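Local coordinates for putative histidinol-phosphate aminotransferase (PDB 3LY1), which binds pyridoxal 5'-phosphate and probably acts as a transaminase, possibly on histidinol phosphate, at residues Leu28-Lys33 with His215-Met220; Ile97-Tyr102 with Val116-Met121; Ile81-Glu86 with Ala233-Tyr238. All blocks are in the same frame, centred on the assembly; numbering follows the deposited sequence.

Contact 1. Residues Leu28-Lys33 with His215-Met220. With EDO (1,2-ethanediol), chain H.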
ATOM      1  N   LEU A  28     -19.266  13.614   0.392  0.50 18.44           N
ATOM      2  CA  LEU A  28     -18.625  14.853   0.700  0.50 18.02           C
ATOM      3  C   LEU A  28     -17.163  14.829   0.287  0.50 18.14           C
ATOM      4  O   LEU A  28     -16.488  13.803   0.382  0.50 17.52           O
ATOM      5  CB  LEU A  28     -18.696  15.101   2.199  0.50 18.01           C
ATOM      6  CG  LEU A  28     -20.094  15.260   2.785  0.50 18.13           C
ATOM      7  CD1 LEU A  28     -19.988  15.582   4.266  0.50 16.49           C
ATOM      8  CD2 LEU A  28     -20.824  16.355   2.023  0.50 17.91           C
ATOM      9  N   GLY A  29     -16.655  15.972  -0.153  0.50 17.88           N
ATOM     10  CA  GLY A  29     -15.222  16.095  -0.245  0.50 18.37           C
ATOM     11  C   GLY A  29     -14.659  15.725   1.111  0.50 18.90           C
ATOM     12  O   GLY A  29     -15.361  15.778   2.121  0.50 19.04           O
HETATM   13  N   MSE A  30     -13.401  15.313   1.124  1.00 19.40           N
HETATM   14  CA  MSE A  30     -12.561  15.396   2.303  1.00 20.06           C
HETATM   15  C   MSE A  30     -12.656  16.776   2.998  1.00 20.26           C
HETATM   16  O   MSE A  30     -12.937  17.788   2.357  1.00 20.35           O
HETATM   17  CB  MSE A  30     -11.140  15.241   1.765  1.00 21.20           C
HETATM   18  CG  MSE A  30     -10.109  14.804   2.676  1.00 22.00           C
HETATM   19 SE   MSE A  30      -8.440  14.723   1.634  0.75 17.41          SE
HETATM   20  CE  MSE A  30      -9.095  13.536   0.241  1.00 18.15           C
ATOM     21  N   SER A  31     -12.409  16.828   4.306  1.00 21.19           N
ATOM     22  CA  SER A  31     -12.230  18.114   5.038  1.00 20.80           C
ATOM     23  C   SER A  31     -11.405  19.147   4.244  1.00 21.53           C
ATOM     24  O   SER A  31     -10.394  18.793   3.647  1.00 21.35           O
ATOM     25  CB  SER A  31     -11.491  17.816   6.359  1.00 21.48           C
ATOM     26  OG  SER A  31     -10.944  18.974   6.973  1.00 22.62           O
ATOM     27  N   PRO A  32     -11.820  20.426   4.232  1.00 21.63           N
ATOM     28  CA  PRO A  32     -11.023  21.502   3.592  1.00 21.58           C
ATOM     29  C   PRO A  32      -9.570  21.606   4.107  1.00 20.99           C
ATOM     30  O   PRO A  32      -8.623  21.739   3.320  1.00 20.82           O
ATOM     31  CB  PRO A  32     -11.831  22.763   3.906  1.00 22.51           C
ATOM     32  CG  PRO A  32     -13.275  22.252   3.980  1.00 22.86           C
ATOM     33  CD  PRO A  32     -13.154  20.914   4.658  1.00 22.12           C
ATOM     34  N   LYS A  33      -9.396  21.532   5.411  1.00 19.84           N
ATOM     35  CA  LYS A  33      -8.072  21.443   5.991  1.00 19.35           C
ATOM     36  C   LYS A  33      -7.279  20.181   5.538  1.00 18.28           C
ATOM     37  O   LYS A  33      -6.087  20.277   5.258  1.00 17.72           O
ATOM     38  CB  LYS A  33      -8.199  21.488   7.504  1.00 20.34           C
ATOM     39  CG  LYS A  33      -8.698  22.856   7.986  1.00 21.14           C
ATOM     40  CD  LYS A  33      -8.876  22.873   9.490  1.00 26.89           C
ATOM     41  N   HIS A 215     -13.977  10.036   7.438  1.00 16.31           N
ATOM     42  CA  HIS A 215     -12.965  11.021   7.077  1.00 16.15           C
ATOM     43  C   HIS A 215     -12.927  11.285   5.570  1.00 15.50           C
ATOM     44  O   HIS A 215     -12.184  12.132   5.122  1.00 16.12           O
ATOM     45  CB  HIS A 215     -11.567  10.595   7.567  1.00 17.24           C
ATOM     46  CG  HIS A 215     -11.379  10.688   9.059  1.00 17.22           C
ATOM     47  ND1 HIS A 215     -10.937  11.831   9.675  1.00 19.80           N
ATOM     48  CD2 HIS A 215     -11.562   9.774  10.043  1.00 19.72           C
ATOM     49  CE1 HIS A 215     -10.845  11.619  10.975  1.00 21.06           C
ATOM     50  NE2 HIS A 215     -11.222  10.381  11.225  1.00 17.27           N
ATOM     51  N   ALA A 216     -13.686  10.538   4.783  1.00 15.34           N
ATOM     52  CA  ALA A 216     -13.858  10.848   3.351  1.00 16.35           C
ATOM     53  C   ALA A 216     -12.565  10.780   2.515  1.00 16.43           C
ATOM     54  O   ALA A 216     -12.410  11.534   1.570  1.00 17.78           O
ATOM     55  CB  ALA A 216     -14.543  12.242   3.176  1.00 15.12           C
HETATM   56  N   MSE A 217     -11.678   9.838   2.818  1.00 16.93           N
HETATM   57  CA  MSE A 217     -10.376   9.765   2.139  1.00 17.12           C
HETATM   58  C   MSE A 217     -10.113   8.390   1.511  1.00 17.30           C
HETATM   59  O   MSE A 217      -8.947   7.947   1.458  1.00 17.31           O
HETATM   60  CB  MSE A 217      -9.260  10.088   3.140  1.00 17.91           C
HETATM   61  CG  MSE A 217      -9.357  11.439   3.782  1.00 17.57           C
HETATM   62 SE   MSE A 217      -8.045  11.772   5.299  0.75 18.21          SE
HETATM   63  CE  MSE A 217      -6.740  10.859   4.613  1.00  2.00           C
ATOM     64  N   ALA A 218     -11.161   7.747   0.989  1.00 15.73           N
ATOM     65  CA  ALA A 218     -11.026   6.434   0.360  1.00 16.31           C
ATOM     66  C   ALA A 218      -9.832   6.416  -0.598  1.00 15.10           C
ATOM     67  O   ALA A 218      -9.034   5.544  -0.512  1.00 14.97           O
ATOM     68  CB  ALA A 218     -12.334   6.005  -0.379  1.00 15.43           C
ATOM     69  N   GLY A 219      -9.696   7.419  -1.461  1.00 14.54           N
ATOM     70  CA  GLY A 219      -8.636   7.387  -2.471  1.00 13.85           C
ATOM     71  C   GLY A 219      -7.258   7.748  -1.956  1.00 13.94           C
ATOM     72  O   GLY A 219      -6.312   7.736  -2.712  1.00 14.03           O
HETATM   73  N   MSE A 220      -7.151   8.104  -0.690  1.00 13.84           N
HETATM   74  CA  MSE A 220      -5.882   8.449  -0.082  1.00 14.92           C
HETATM   75  C   MSE A 220      -5.174   7.245   0.562  1.00 14.31           C
HETATM   76  O   MSE A 220      -3.973   7.308   0.834  1.00 14.59           O
HETATM   77  CB  MSE A 220      -6.070   9.568   0.921  1.00 14.04           C
HETATM   78  CG  MSE A 220      -6.465  10.865   0.316  1.00 18.48           C
HETATM   79 SE   MSE A 220      -4.904  11.910  -0.379  0.75 20.77          SE
HETATM   80  CE  MSE A 220      -4.917  11.235  -2.232  1.00 18.61           C
TER
HETATM   81  C1  EDO H   2      -9.226   7.464  12.676  1.00 40.92           C
HETATM   82  O1  EDO H   2     -10.164   6.458  13.043  1.00 40.07           O
HETATM   83  C2  EDO H   2      -8.923   8.304  13.905  1.00 40.94           C
HETATM   84  O2  EDO H   2      -9.962   9.266  14.041  1.00 42.85           O
HETATM   85  O   HOH W   1     -11.372  14.522   5.918  1.00 20.16           O

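Contact 2. Residues Ile97-Tyr102 with Val116-Met121. With PLP (pyridoxal-5'-phosphate), chain E; EDO (1,2-ethanediol), chain G.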
ATOM      1  N   ILE A  97     -16.938 -16.844  10.161  1.00 12.58           N
ATOM      2  CA  ILE A  97     -17.612 -15.604   9.721  1.00 12.78           C
ATOM      3  C   ILE A  97     -19.126 -15.848   9.624  1.00 12.59           C
ATOM      4  O   ILE A  97     -19.582 -17.023   9.386  1.00 12.49           O
ATOM      5  CB  ILE A  97     -17.127 -15.106   8.321  1.00 11.89           C
ATOM      6  CG1 ILE A  97     -16.850 -16.272   7.343  1.00 14.16           C
ATOM      7  CG2 ILE A  97     -15.846 -14.183   8.450  1.00 13.09           C
ATOM      8  CD1 ILE A  97     -16.774 -15.837   5.825  1.00 12.36           C
ATOM      9  N   PRO A  98     -19.901 -14.781   9.752  1.00 12.86           N
ATOM     10  CA  PRO A  98     -21.303 -14.749   9.322  1.00 13.39           C
ATOM     11  C   PRO A  98     -21.359 -14.971   7.823  1.00 14.11           C
ATOM     12  O   PRO A  98     -20.424 -14.587   7.122  1.00 15.29           O
ATOM     13  CB  PRO A  98     -21.766 -13.321   9.673  1.00 13.95           C
ATOM     14  CG  PRO A  98     -20.743 -12.796  10.620  1.00 14.06           C
ATOM     15  CD  PRO A  98     -19.461 -13.441  10.204  1.00 12.14           C
ATOM     16  N   GLU A  99     -22.434 -15.576   7.339  1.00 13.75           N
ATOM     17  CA  GLU A  99     -22.524 -15.957   5.942  0.50 14.49           C
ATOM     18  C   GLU A  99     -22.553 -14.708   5.054  1.00 14.81           C
ATOM     19  O   GLU A  99     -22.074 -14.757   3.909  1.00 15.57           O
ATOM     20  CB  GLU A  99     -23.753 -16.838   5.690  0.50 14.60           C
ATOM     21  CG  GLU A  99     -23.886 -17.297   4.256  0.50 14.85           C
ATOM     22  CD  GLU A  99     -24.892 -18.409   4.074  0.50 16.28           C
ATOM     23  OE1 GLU A  99     -25.606 -18.755   5.049  0.50 15.89           O
ATOM     24  OE2 GLU A  99     -24.965 -18.922   2.939  0.50 13.78           O
ATOM     25  N   LEU A 100     -23.115 -13.619   5.578  1.00 13.89           N
ATOM     26  CA  LEU A 100     -23.305 -12.355   4.827  1.00 15.05           C
ATOM     27  C   LEU A 100     -22.520 -11.219   5.507  1.00 14.50           C
ATOM     28  O   LEU A 100     -22.964 -10.603   6.487  1.00 16.21           O
ATOM     29  CB  LEU A 100     -24.783 -11.958   4.725  1.00 15.34           C
ATOM     30  CG  LEU A 100     -25.140 -10.700   3.868  1.00 19.08           C
ATOM     31  CD1 LEU A 100     -24.933 -11.011   2.371  1.00 19.22           C
ATOM     32  CD2 LEU A 100     -26.581 -10.195   4.117  1.00 19.08           C
ATOM     33  N   THR A 101     -21.337 -10.954   4.970  1.00 14.16           N
ATOM     34  CA  THR A 101     -20.439  -9.976   5.508  1.00 15.01           C
ATOM     35  C   THR A 101     -19.425  -9.498   4.441  1.00 15.12           C
ATOM     36  O   THR A 101     -19.542  -9.843   3.264  1.00 16.29           O
ATOM     37  CB  THR A 101     -19.718 -10.552   6.791  1.00 14.50           C
ATOM     38  OG1 THR A 101     -19.136  -9.464   7.499  1.00 13.96           O
ATOM     39  CG2 THR A 101     -18.606 -11.611   6.475  1.00 14.40           C
ATOM     40  N   TYR A 102     -18.447  -8.692   4.839  1.00 14.78           N
ATOM     41  CA  TYR A 102     -17.432  -8.175   3.912  1.00 14.19           C
ATOM     42  C   TYR A 102     -16.487  -9.311   3.488  1.00 14.67           C
ATOM     43  O   TYR A 102     -15.902  -9.988   4.351  1.00 14.02           O
ATOM     44  CB  TYR A 102     -16.669  -7.023   4.561  1.00 14.67           C
ATOM     45  CG  TYR A 102     -15.773  -6.278   3.602  1.00 14.91           C
ATOM     46  CD1 TYR A 102     -16.309  -5.603   2.488  1.00 15.74           C
ATOM     47  CD2 TYR A 102     -14.401  -6.246   3.791  1.00 13.42           C
ATOM     48  CE1 TYR A 102     -15.494  -4.933   1.605  1.00 17.43           C
ATOM     49  CE2 TYR A 102     -13.577  -5.591   2.909  1.00 15.01           C
ATOM     50  CZ  TYR A 102     -14.121  -4.917   1.826  1.00 19.84           C
ATOM     51  OH  TYR A 102     -13.293  -4.223   0.969  1.00 20.67           O
ATOM     52  N   VAL A 116     -13.049 -22.373   5.660  1.00 17.09           N
ATOM     53  CA  VAL A 116     -13.885 -21.185   5.880  1.00 17.20           C
ATOM     54  C   VAL A 116     -15.234 -21.677   6.380  1.00 17.50           C
ATOM     55  O   VAL A 116     -15.907 -22.444   5.693  1.00 18.91           O
ATOM     56  CB  VAL A 116     -14.070 -20.370   4.609  1.00 17.35           C
ATOM     57  CG1 VAL A 116     -15.045 -19.245   4.843  1.00 15.23           C
ATOM     58  CG2 VAL A 116     -12.719 -19.800   4.148  1.00 18.00           C
ATOM     59  N   THR A 117     -15.585 -21.282   7.596  1.00 16.66           N
ATOM     60  CA  THR A 117     -16.779 -21.767   8.270  1.00 17.27           C
ATOM     61  C   THR A 117     -17.769 -20.612   8.368  1.00 17.16           C
ATOM     62  O   THR A 117     -17.579 -19.681   9.163  1.00 18.84           O
ATOM     63  CB  THR A 117     -16.414 -22.342   9.669  1.00 17.43           C
ATOM     64  OG1 THR A 117     -15.516 -23.450   9.511  1.00 19.24           O
ATOM     65  CG2 THR A 117     -17.674 -22.821  10.428  1.00 16.68           C
ATOM     66  N   LYS A 118     -18.806 -20.655   7.530  1.00 16.42           N
ATOM     67  CA  LYS A 118     -19.810 -19.610   7.479  1.00 16.31           C
ATOM     68  C   LYS A 118     -21.022 -20.033   8.299  1.00 16.41           C
ATOM     69  O   LYS A 118     -21.479 -21.180   8.193  1.00 16.11           O
ATOM     70  CB  LYS A 118     -20.248 -19.335   6.032  1.00 17.19           C
ATOM     71  CG  LYS A 118     -19.214 -18.641   5.188  1.00 17.82           C
ATOM     72  CD  LYS A 118     -19.720 -18.466   3.741  1.00 20.01           C
ATOM     73  CE  LYS A 118     -18.571 -18.056   2.855  1.00 22.71           C
ATOM     74  NZ  LYS A 118     -19.038 -17.642   1.515  1.00 22.30           N
ATOM     75  N   VAL A 119     -21.506 -19.119   9.133  1.00 13.78           N
ATOM     76  CA  VAL A 119     -22.642 -19.338   9.998  1.00 14.26           C
ATOM     77  C   VAL A 119     -23.837 -18.547   9.470  1.00 14.46           C
ATOM     78  O   VAL A 119     -23.778 -17.317   9.292  1.00 13.01           O
ATOM     79  CB  VAL A 119     -22.321 -18.913  11.457  1.00 14.04           C
ATOM     80  CG1 VAL A 119     -23.558 -19.077  12.353  1.00 14.88           C
ATOM     81  CG2 VAL A 119     -21.111 -19.704  11.969  1.00 14.25           C
ATOM     82  N   LYS A 120     -24.918 -19.274   9.212  1.00 15.34           N
ATOM     83  CA  LYS A 120     -26.134 -18.693   8.643  1.00 17.25           C
ATOM     84  C   LYS A 120     -26.589 -17.499   9.479  1.00 16.50           C
ATOM     85  O   LYS A 120     -26.451 -17.504  10.693  1.00 15.48           O
ATOM     86  CB  LYS A 120     -27.214 -19.771   8.542  1.00 17.34           C
ATOM     87  CG  LYS A 120     -28.478 -19.364   7.787  1.00 22.18           C
ATOM     88  CD  LYS A 120     -29.544 -20.479   7.823  1.00 26.09           C
ATOM     89  CE  LYS A 120     -30.785 -20.093   6.990  1.00 29.96           C
ATOM     90  NZ  LYS A 120     -31.270 -21.271   6.186  1.00 35.11           N
HETATM   91  N   MSE A 121     -27.075 -16.451   8.830  1.00 17.50           N
HETATM   92  CA  MSE A 121     -27.629 -15.313   9.551  1.00 17.84           C
HETATM   93  C   MSE A 121     -28.935 -15.715  10.272  1.00 19.20           C
HETATM   94  O   MSE A 121     -29.612 -16.676   9.865  1.00 18.34           O
HETATM   95  CB  MSE A 121     -27.958 -14.154   8.606  1.00 18.38           C
HETATM   96  CG  MSE A 121     -26.795 -13.696   7.711  1.00 18.64           C
HETATM   97 SE   MSE A 121     -25.094 -13.401   8.580  0.75 14.64          SE
HETATM   98  CE  MSE A 121     -25.306 -11.531   8.997  1.00 14.19           C
TER
HETATM   99  N1  PLP E 500     -13.777  -3.020   5.862  1.00 22.27           N
HETATM  100  C2  PLP E 500     -15.076  -2.843   5.430  1.00 23.66           C
HETATM  101  C2A PLP E 500     -16.199  -3.388   6.276  1.00 21.62           C
HETATM  102  C3  PLP E 500     -15.292  -2.198   4.212  1.00 23.38           C
HETATM  103  O3  PLP E 500     -16.568  -2.040   3.777  1.00 23.50           O
HETATM  104  C4  PLP E 500     -14.192  -1.740   3.452  1.00 29.17           C
HETATM  105  C4A PLP E 500     -14.409  -0.927   2.202  1.00 33.61           C
HETATM  106  O4A PLP E 500     -15.189  -1.402   1.392  1.00 41.58           O
HETATM  107  C5  PLP E 500     -12.883  -1.940   3.904  1.00 23.83           C
HETATM  108  C6  PLP E 500     -12.709  -2.604   5.119  1.00 22.61           C
HETATM  109  C5A PLP E 500     -11.669  -1.485   3.122  1.00 26.61           C
HETATM  110  O4P PLP E 500     -11.583  -0.061   2.924  1.00 24.18           O
HETATM  111  P   PLP E 500     -10.171   0.674   2.819  1.00 23.16           P
HETATM  112  O1P PLP E 500      -9.119  -0.204   2.217  1.00 23.75           O
HETATM  113  O2P PLP E 500      -9.897   1.040   4.254  1.00 25.58           O
HETATM  114  O3P PLP E 500     -10.520   1.882   1.965  1.00 27.13           O
HETATM  115  C1  EDO G   1     -18.495 -13.202   3.155  1.00 38.13           C
HETATM  116  O1  EDO G   1     -17.231 -13.824   2.874  1.00 27.41           O
HETATM  117  C2  EDO G   1     -19.329 -12.835   1.910  1.00 38.00           C
HETATM  118  O2  EDO G   1     -20.748 -12.724   2.258  1.00 38.85           O
HETATM  119  O   HOH W   2     -21.326 -16.143   1.908  1.00 26.32           O

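Contact 3. Residues Ile81-Glu86 with Ala233-Tyr238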
ATOM      1  N   ILE A  81      -6.625  -6.169   6.757  1.00 14.77           N
ATOM      2  CA  ILE A  81      -7.329  -7.438   6.758  1.00 14.32           C
ATOM      3  C   ILE A  81      -6.405  -8.518   6.221  1.00 13.61           C
ATOM      4  O   ILE A  81      -6.279  -9.583   6.830  1.00 13.52           O
ATOM      5  CB  ILE A  81      -8.621  -7.407   5.907  1.00 14.65           C
ATOM      6  CG1 ILE A  81      -9.586  -6.345   6.437  1.00 15.45           C
ATOM      7  CG2 ILE A  81      -9.243  -8.830   5.871  1.00 15.76           C
ATOM      8  CD1 ILE A  81     -10.711  -5.879   5.431  1.00 16.74           C
ATOM      9  N   ARG A  82      -5.750  -8.232   5.096  1.00 12.91           N
ATOM     10  CA  ARG A  82      -4.753  -9.146   4.524  1.00 13.27           C
ATOM     11  C   ARG A  82      -3.662  -9.516   5.516  1.00 12.64           C
ATOM     12  O   ARG A  82      -3.412 -10.688   5.757  1.00 11.57           O
ATOM     13  CB  ARG A  82      -4.141  -8.607   3.220  1.00 13.32           C
ATOM     14  CG  ARG A  82      -3.263  -9.683   2.538  1.00 13.08           C
ATOM     15  CD  ARG A  82      -2.441  -9.149   1.349  1.00 15.35           C
ATOM     16  NE  ARG A  82      -1.699  -7.973   1.755  1.00 12.44           N
ATOM     17  CZ  ARG A  82      -0.622  -7.983   2.521  1.00 13.00           C
ATOM     18  NH1 ARG A  82      -0.090  -9.127   3.000  1.00 13.87           N
ATOM     19  NH2 ARG A  82      -0.087  -6.843   2.854  1.00 15.25           N
ATOM     20  N   ALA A  83      -3.044  -8.527   6.132  1.00 12.26           N
ATOM     21  CA  ALA A  83      -1.946  -8.758   7.049  1.00 13.12           C
ATOM     22  C   ALA A  83      -2.374  -9.546   8.292  1.00 14.01           C
ATOM     23  O   ALA A  83      -1.640 -10.448   8.731  1.00 14.80           O
ATOM     24  CB  ALA A  83      -1.300  -7.446   7.461  1.00 13.27           C
ATOM     25  N   ALA A  84      -3.561  -9.222   8.816  1.00 14.39           N
ATOM     26  CA  ALA A  84      -4.119  -9.917   9.957  1.00 14.69           C
ATOM     27  C   ALA A  84      -4.312 -11.373   9.621  1.00 14.24           C
ATOM     28  O   ALA A  84      -3.907 -12.234  10.399  1.00 14.67           O
ATOM     29  CB  ALA A  84      -5.426  -9.273  10.430  1.00 14.79           C
ATOM     30  N   ILE A  85      -4.894 -11.667   8.462  1.00 14.58           N
ATOM     31  CA  ILE A  85      -5.130 -13.069   8.056  1.00 15.24           C
ATOM     32  C   ILE A  85      -3.803 -13.796   7.799  1.00 15.78           C
ATOM     33  O   ILE A  85      -3.591 -14.929   8.261  1.00 15.33           O
ATOM     34  CB  ILE A  85      -6.043 -13.162   6.792  1.00 14.71           C
ATOM     35  CG1 ILE A  85      -7.436 -12.546   7.047  1.00 18.80           C
ATOM     36  CG2 ILE A  85      -6.137 -14.635   6.260  1.00 13.56           C
ATOM     37  CD1 ILE A  85      -8.279 -13.296   8.014  1.00 20.08           C
ATOM     38  N   GLU A  86      -2.879 -13.147   7.092  1.00 16.45           N
ATOM     39  CA  GLU A  86      -1.589 -13.812   6.809  1.00 17.09           C
ATOM     40  C   GLU A  86      -0.823 -14.125   8.100  1.00 17.33           C
ATOM     41  O   GLU A  86      -0.165 -15.176   8.229  1.00 16.59           O
ATOM     42  CB  GLU A  86      -0.743 -12.956   5.826  1.00 16.78           C
ATOM     43  CG  GLU A  86      -1.255 -13.027   4.364  1.00 16.95           C
ATOM     44  CD  GLU A  86      -0.303 -12.343   3.371  1.00 17.84           C
ATOM     45  OE1 GLU A  86       0.896 -12.213   3.688  1.00 18.40           O
ATOM     46  OE2 GLU A  86      -0.750 -11.938   2.290  1.00 16.52           O
ATOM     47  N   ALA A 233       3.427  -6.666  15.986  1.00 14.51           N
ATOM     48  CA  ALA A 233       4.733  -7.090  15.509  1.00 14.15           C
ATOM     49  C   ALA A 233       4.569  -8.223  14.496  1.00 15.02           C
ATOM     50  O   ALA A 233       5.243  -8.221  13.464  1.00 15.11           O
ATOM     51  CB  ALA A 233       5.643  -7.494  16.675  1.00 14.53           C
ATOM     52  N   LEU A 234       3.657  -9.164  14.754  1.00 14.87           N
ATOM     53  CA  LEU A 234       3.444 -10.276  13.813  0.50 15.41           C
ATOM     54  C   LEU A 234       2.807  -9.791  12.510  1.00 15.34           C
ATOM     55  O   LEU A 234       3.241 -10.190  11.420  1.00 16.14           O
ATOM     56  CB  LEU A 234       2.609 -11.420  14.428  0.50 15.56           C
ATOM     57  CG  LEU A 234       3.265 -12.323  15.480  0.50 15.02           C
ATOM     58  CD1 LEU A 234       2.231 -13.313  15.991  0.50 14.68           C
ATOM     59  CD2 LEU A 234       4.486 -13.055  14.946  0.50 14.65           C
HETATM   60  N   MSE A 235       1.804  -8.914  12.601  1.00 15.65           N
HETATM   61  CA  MSE A 235       1.126  -8.364  11.410  1.00 14.84           C
HETATM   62  C   MSE A 235       2.077  -7.588  10.531  1.00 14.45           C
HETATM   63  O   MSE A 235       1.961  -7.626   9.312  1.00 15.18           O
HETATM   64  CB  MSE A 235      -0.029  -7.461  11.802  1.00 15.21           C
HETATM   65  CG  MSE A 235      -1.175  -8.206  12.337  1.00 14.91           C
HETATM   66 SE   MSE A 235      -2.598  -6.948  12.869  0.75 14.19          SE
HETATM   67  CE  MSE A 235      -2.975  -6.059  11.223  1.00 13.28           C
ATOM     68  N   GLY A 236       3.056  -6.936  11.151  1.00 13.29           N
ATOM     69  CA  GLY A 236       3.993  -6.110  10.451  1.00 13.66           C
ATOM     70  C   GLY A 236       4.977  -6.853   9.564  1.00 14.40           C
ATOM     71  O   GLY A 236       5.585  -6.245   8.689  1.00 13.95           O
ATOM     72  N   ARG A 237       5.093  -8.165   9.794  1.00 13.18           N
ATOM     73  CA  ARG A 237       5.921  -9.004   8.957  0.50 14.30           C
ATOM     74  C   ARG A 237       5.258  -9.269   7.581  1.00 13.99           C
ATOM     75  O   ARG A 237       5.911  -9.769   6.681  1.00 16.06           O
ATOM     76  CB  ARG A 237       6.288 -10.286   9.722  0.50 13.92           C
ATOM     77  CG  ARG A 237       7.236 -10.007  10.924  0.50 15.33           C
ATOM     78  CD  ARG A 237       7.212 -11.073  12.037  0.50 17.73           C
ATOM     79  NE  ARG A 237       7.797 -12.334  11.627  0.50 20.70           N
ATOM     80  CZ  ARG A 237       9.095 -12.624  11.649  0.50 22.31           C
ATOM     81  NH1 ARG A 237       9.988 -11.736  12.067  0.50 22.63           N
ATOM     82  NH2 ARG A 237       9.499 -13.819  11.230  0.50 21.62           N
ATOM     83  N   TYR A 238       3.989  -8.879   7.415  1.00 13.47           N
ATOM     84  CA  TYR A 238       3.212  -9.124   6.196  1.00 12.56           C
ATOM     85  C   TYR A 238       2.815  -7.873   5.447  1.00 12.89           C
ATOM     86  O   TYR A 238       1.987  -7.927   4.527  1.00 13.70           O
ATOM     87  CB  TYR A 238       2.021 -10.038   6.497  1.00 11.97           C
ATOM     88  CG  TYR A 238       2.534 -11.328   7.051  1.00 13.00           C
ATOM     89  CD1 TYR A 238       3.043 -12.310   6.220  1.00 14.32           C
ATOM     90  CD2 TYR A 238       2.601 -11.534   8.411  1.00 15.87           C
ATOM     91  CE1 TYR A 238       3.580 -13.477   6.735  1.00 15.92           C
ATOM     92  CE2 TYR A 238       3.153 -12.689   8.920  1.00 15.50           C
ATOM     93  CZ  TYR A 238       3.628 -13.639   8.075  1.00 17.05           C
ATOM     94  OH  TYR A 238       4.155 -14.786   8.610  1.00 20.18           O
TER

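Contact 1. Residues Leu28-Lys33 with His215-Met220
M30 lays its chain across M217 and M220, crossing each at about a right angle. With CG anti to the backbone N (chi1 -158°) and the next torsion extended, the chain reaches clear of its own backbone before it bends at the selenium. CG of M30 meets CG of M217 at 3.6 Å, and the terminal CE lies 3.7 Å from CG of M220. The long, unbranched side chain of methionine, here with selenium in place of sulfur, suits such a crossing. The CB of A216 points toward 28-33, and a methyl is small enough to fit against its backbone, 3.7 Å from O of L28. The polar link is a water, which accepts from N of S31 at 3.0 Å and donates to O of H215 at 2.6 Å. The buried O of A216 has no polar partner. ND1 of H215 is hydrogen-bonded to OG of S255. S31 stands at the N-cap of helix 32-40, its OG bonding weakly to N of A34 and also to D258. Loop 215-220, between strands 205-210 and 223-226, packs with M30 on helix 246-255; helix 259-283 touches L28, S31 and H215.

Contact 2. Residues Ile97-Tyr102 with Val116-Met121
I97 and K118 lie side by side on one face of the sheet and point the same way, CG of K118 being 3.8 Å from CD1 of I97. The isoleucine CG1 takes the crowded position between N and the carbonyl carbon (chi1 37°), from which CD1 also reaches CG1 of V116. P98 diverges to the other side, where M121, bent at chi2 and chi3, brings SE within 3.5 Å of CB of P98 and CG against CB of L100. E99 and K120 also run alongside each other, OE1 of E99 3.6 Å from CA of K120, with no contact between their charges. The strands pair in parallel. N of I97 gives a nearly straight bond to O of T117 (3.1 Å, 169°), and O of I97 receives N of V119 at 2.9 Å. N of E99 then reaches O of V119 at 2.9 Å from 43° out of the V119 carbonyl plane. This is a beta-alpha-beta unit, whose two strands are connected by helix 104-111, with I97 and V116 packing on it. Segment 97-102 leads on to Y102, whose ring face lies against the pyridoxal phosphate. Proline, with no N-H, loses no bond to 116-121 here, since the donors toward it are N of I97 and N of E99. K118 NZ bridges to E106 and holds a water shared with O of E99, so its charge is probably well compensated.

Contact 3. Residues Ile81-Glu86 with Ala233-Tyr238
The polar core of the contact is the guanidinium of R82, which grips a single backbone oxygen end-on. NH1 and NH2 both donate to O of Y238, at 2.8 Å and 2.9 Å, with the acceptor in the guanidinium plane and the nitrogens in the carbonyl plane; each bond is bent to 145°, as two donors sharing one atom require. Arginine suits the place because its long chain, extended to CD and then bent at chi3 (52°), can carry a flat, two-pronged donor from one segment to the end of the other. The same NH1 makes a salt bridge to OE2 of E86, one turn on, at 3.0 Å, meeting it from above the carboxylate plane, while NE is paired with E79. These bonds fix the rotation of the group, and the two carboxylates flanking it would balance its charge, the more so as R82 of the second subunit lies close by.

The aromatic contact belongs to Y238. CB of E86 sits off-centre over the ring in a CH-pi contact, 4.2 Å from the centroid, and OE1 of E86 comes to 3.3 Å from CD1 of Y238. The carboxylate stands steeply to the ring, 78° between planes.

The apolar contacts use small residues. The CB of A83 faces the other segment, and neither it nor A84 has bulk to keep the two backbones apart. M235 slips its CE to 4.1 Å from CB of A84.

Helix 76-88 thus meets M235 of helix 229-235 and, three residues on, Y238. A84 touches I206 of strand 205-210 and I177 of strand 174-179, M235 also touches I206, and helix 104-111 packs on R82 through F108. The second subunit brings its own Y238 against R82 and E86, so the contact is part of the dimer interface.

Overall arrangement
The three contacts lie around the pyridoxal phosphate without sharing residues. Contact 2 brings Y102 to the cofactor and touches contact 3 through CE2 of Y102 and CD1 of I81, 3.8 Å apart; I81 lines the same pocket. Contact 1 reaches the pocket from another direction: the side chain of M217 is about 8 Å from the cofactor and about 6 Å from the side chain of S212, and that of M220 is about 6 Å from that of R221. The centres of contacts 1 and 2 are 31 Å apart, on opposite sides of the chain's centre. Contacts 1 and 3, their centres 26 Å apart, both meet the second subunit, and their segments alternate along the chain.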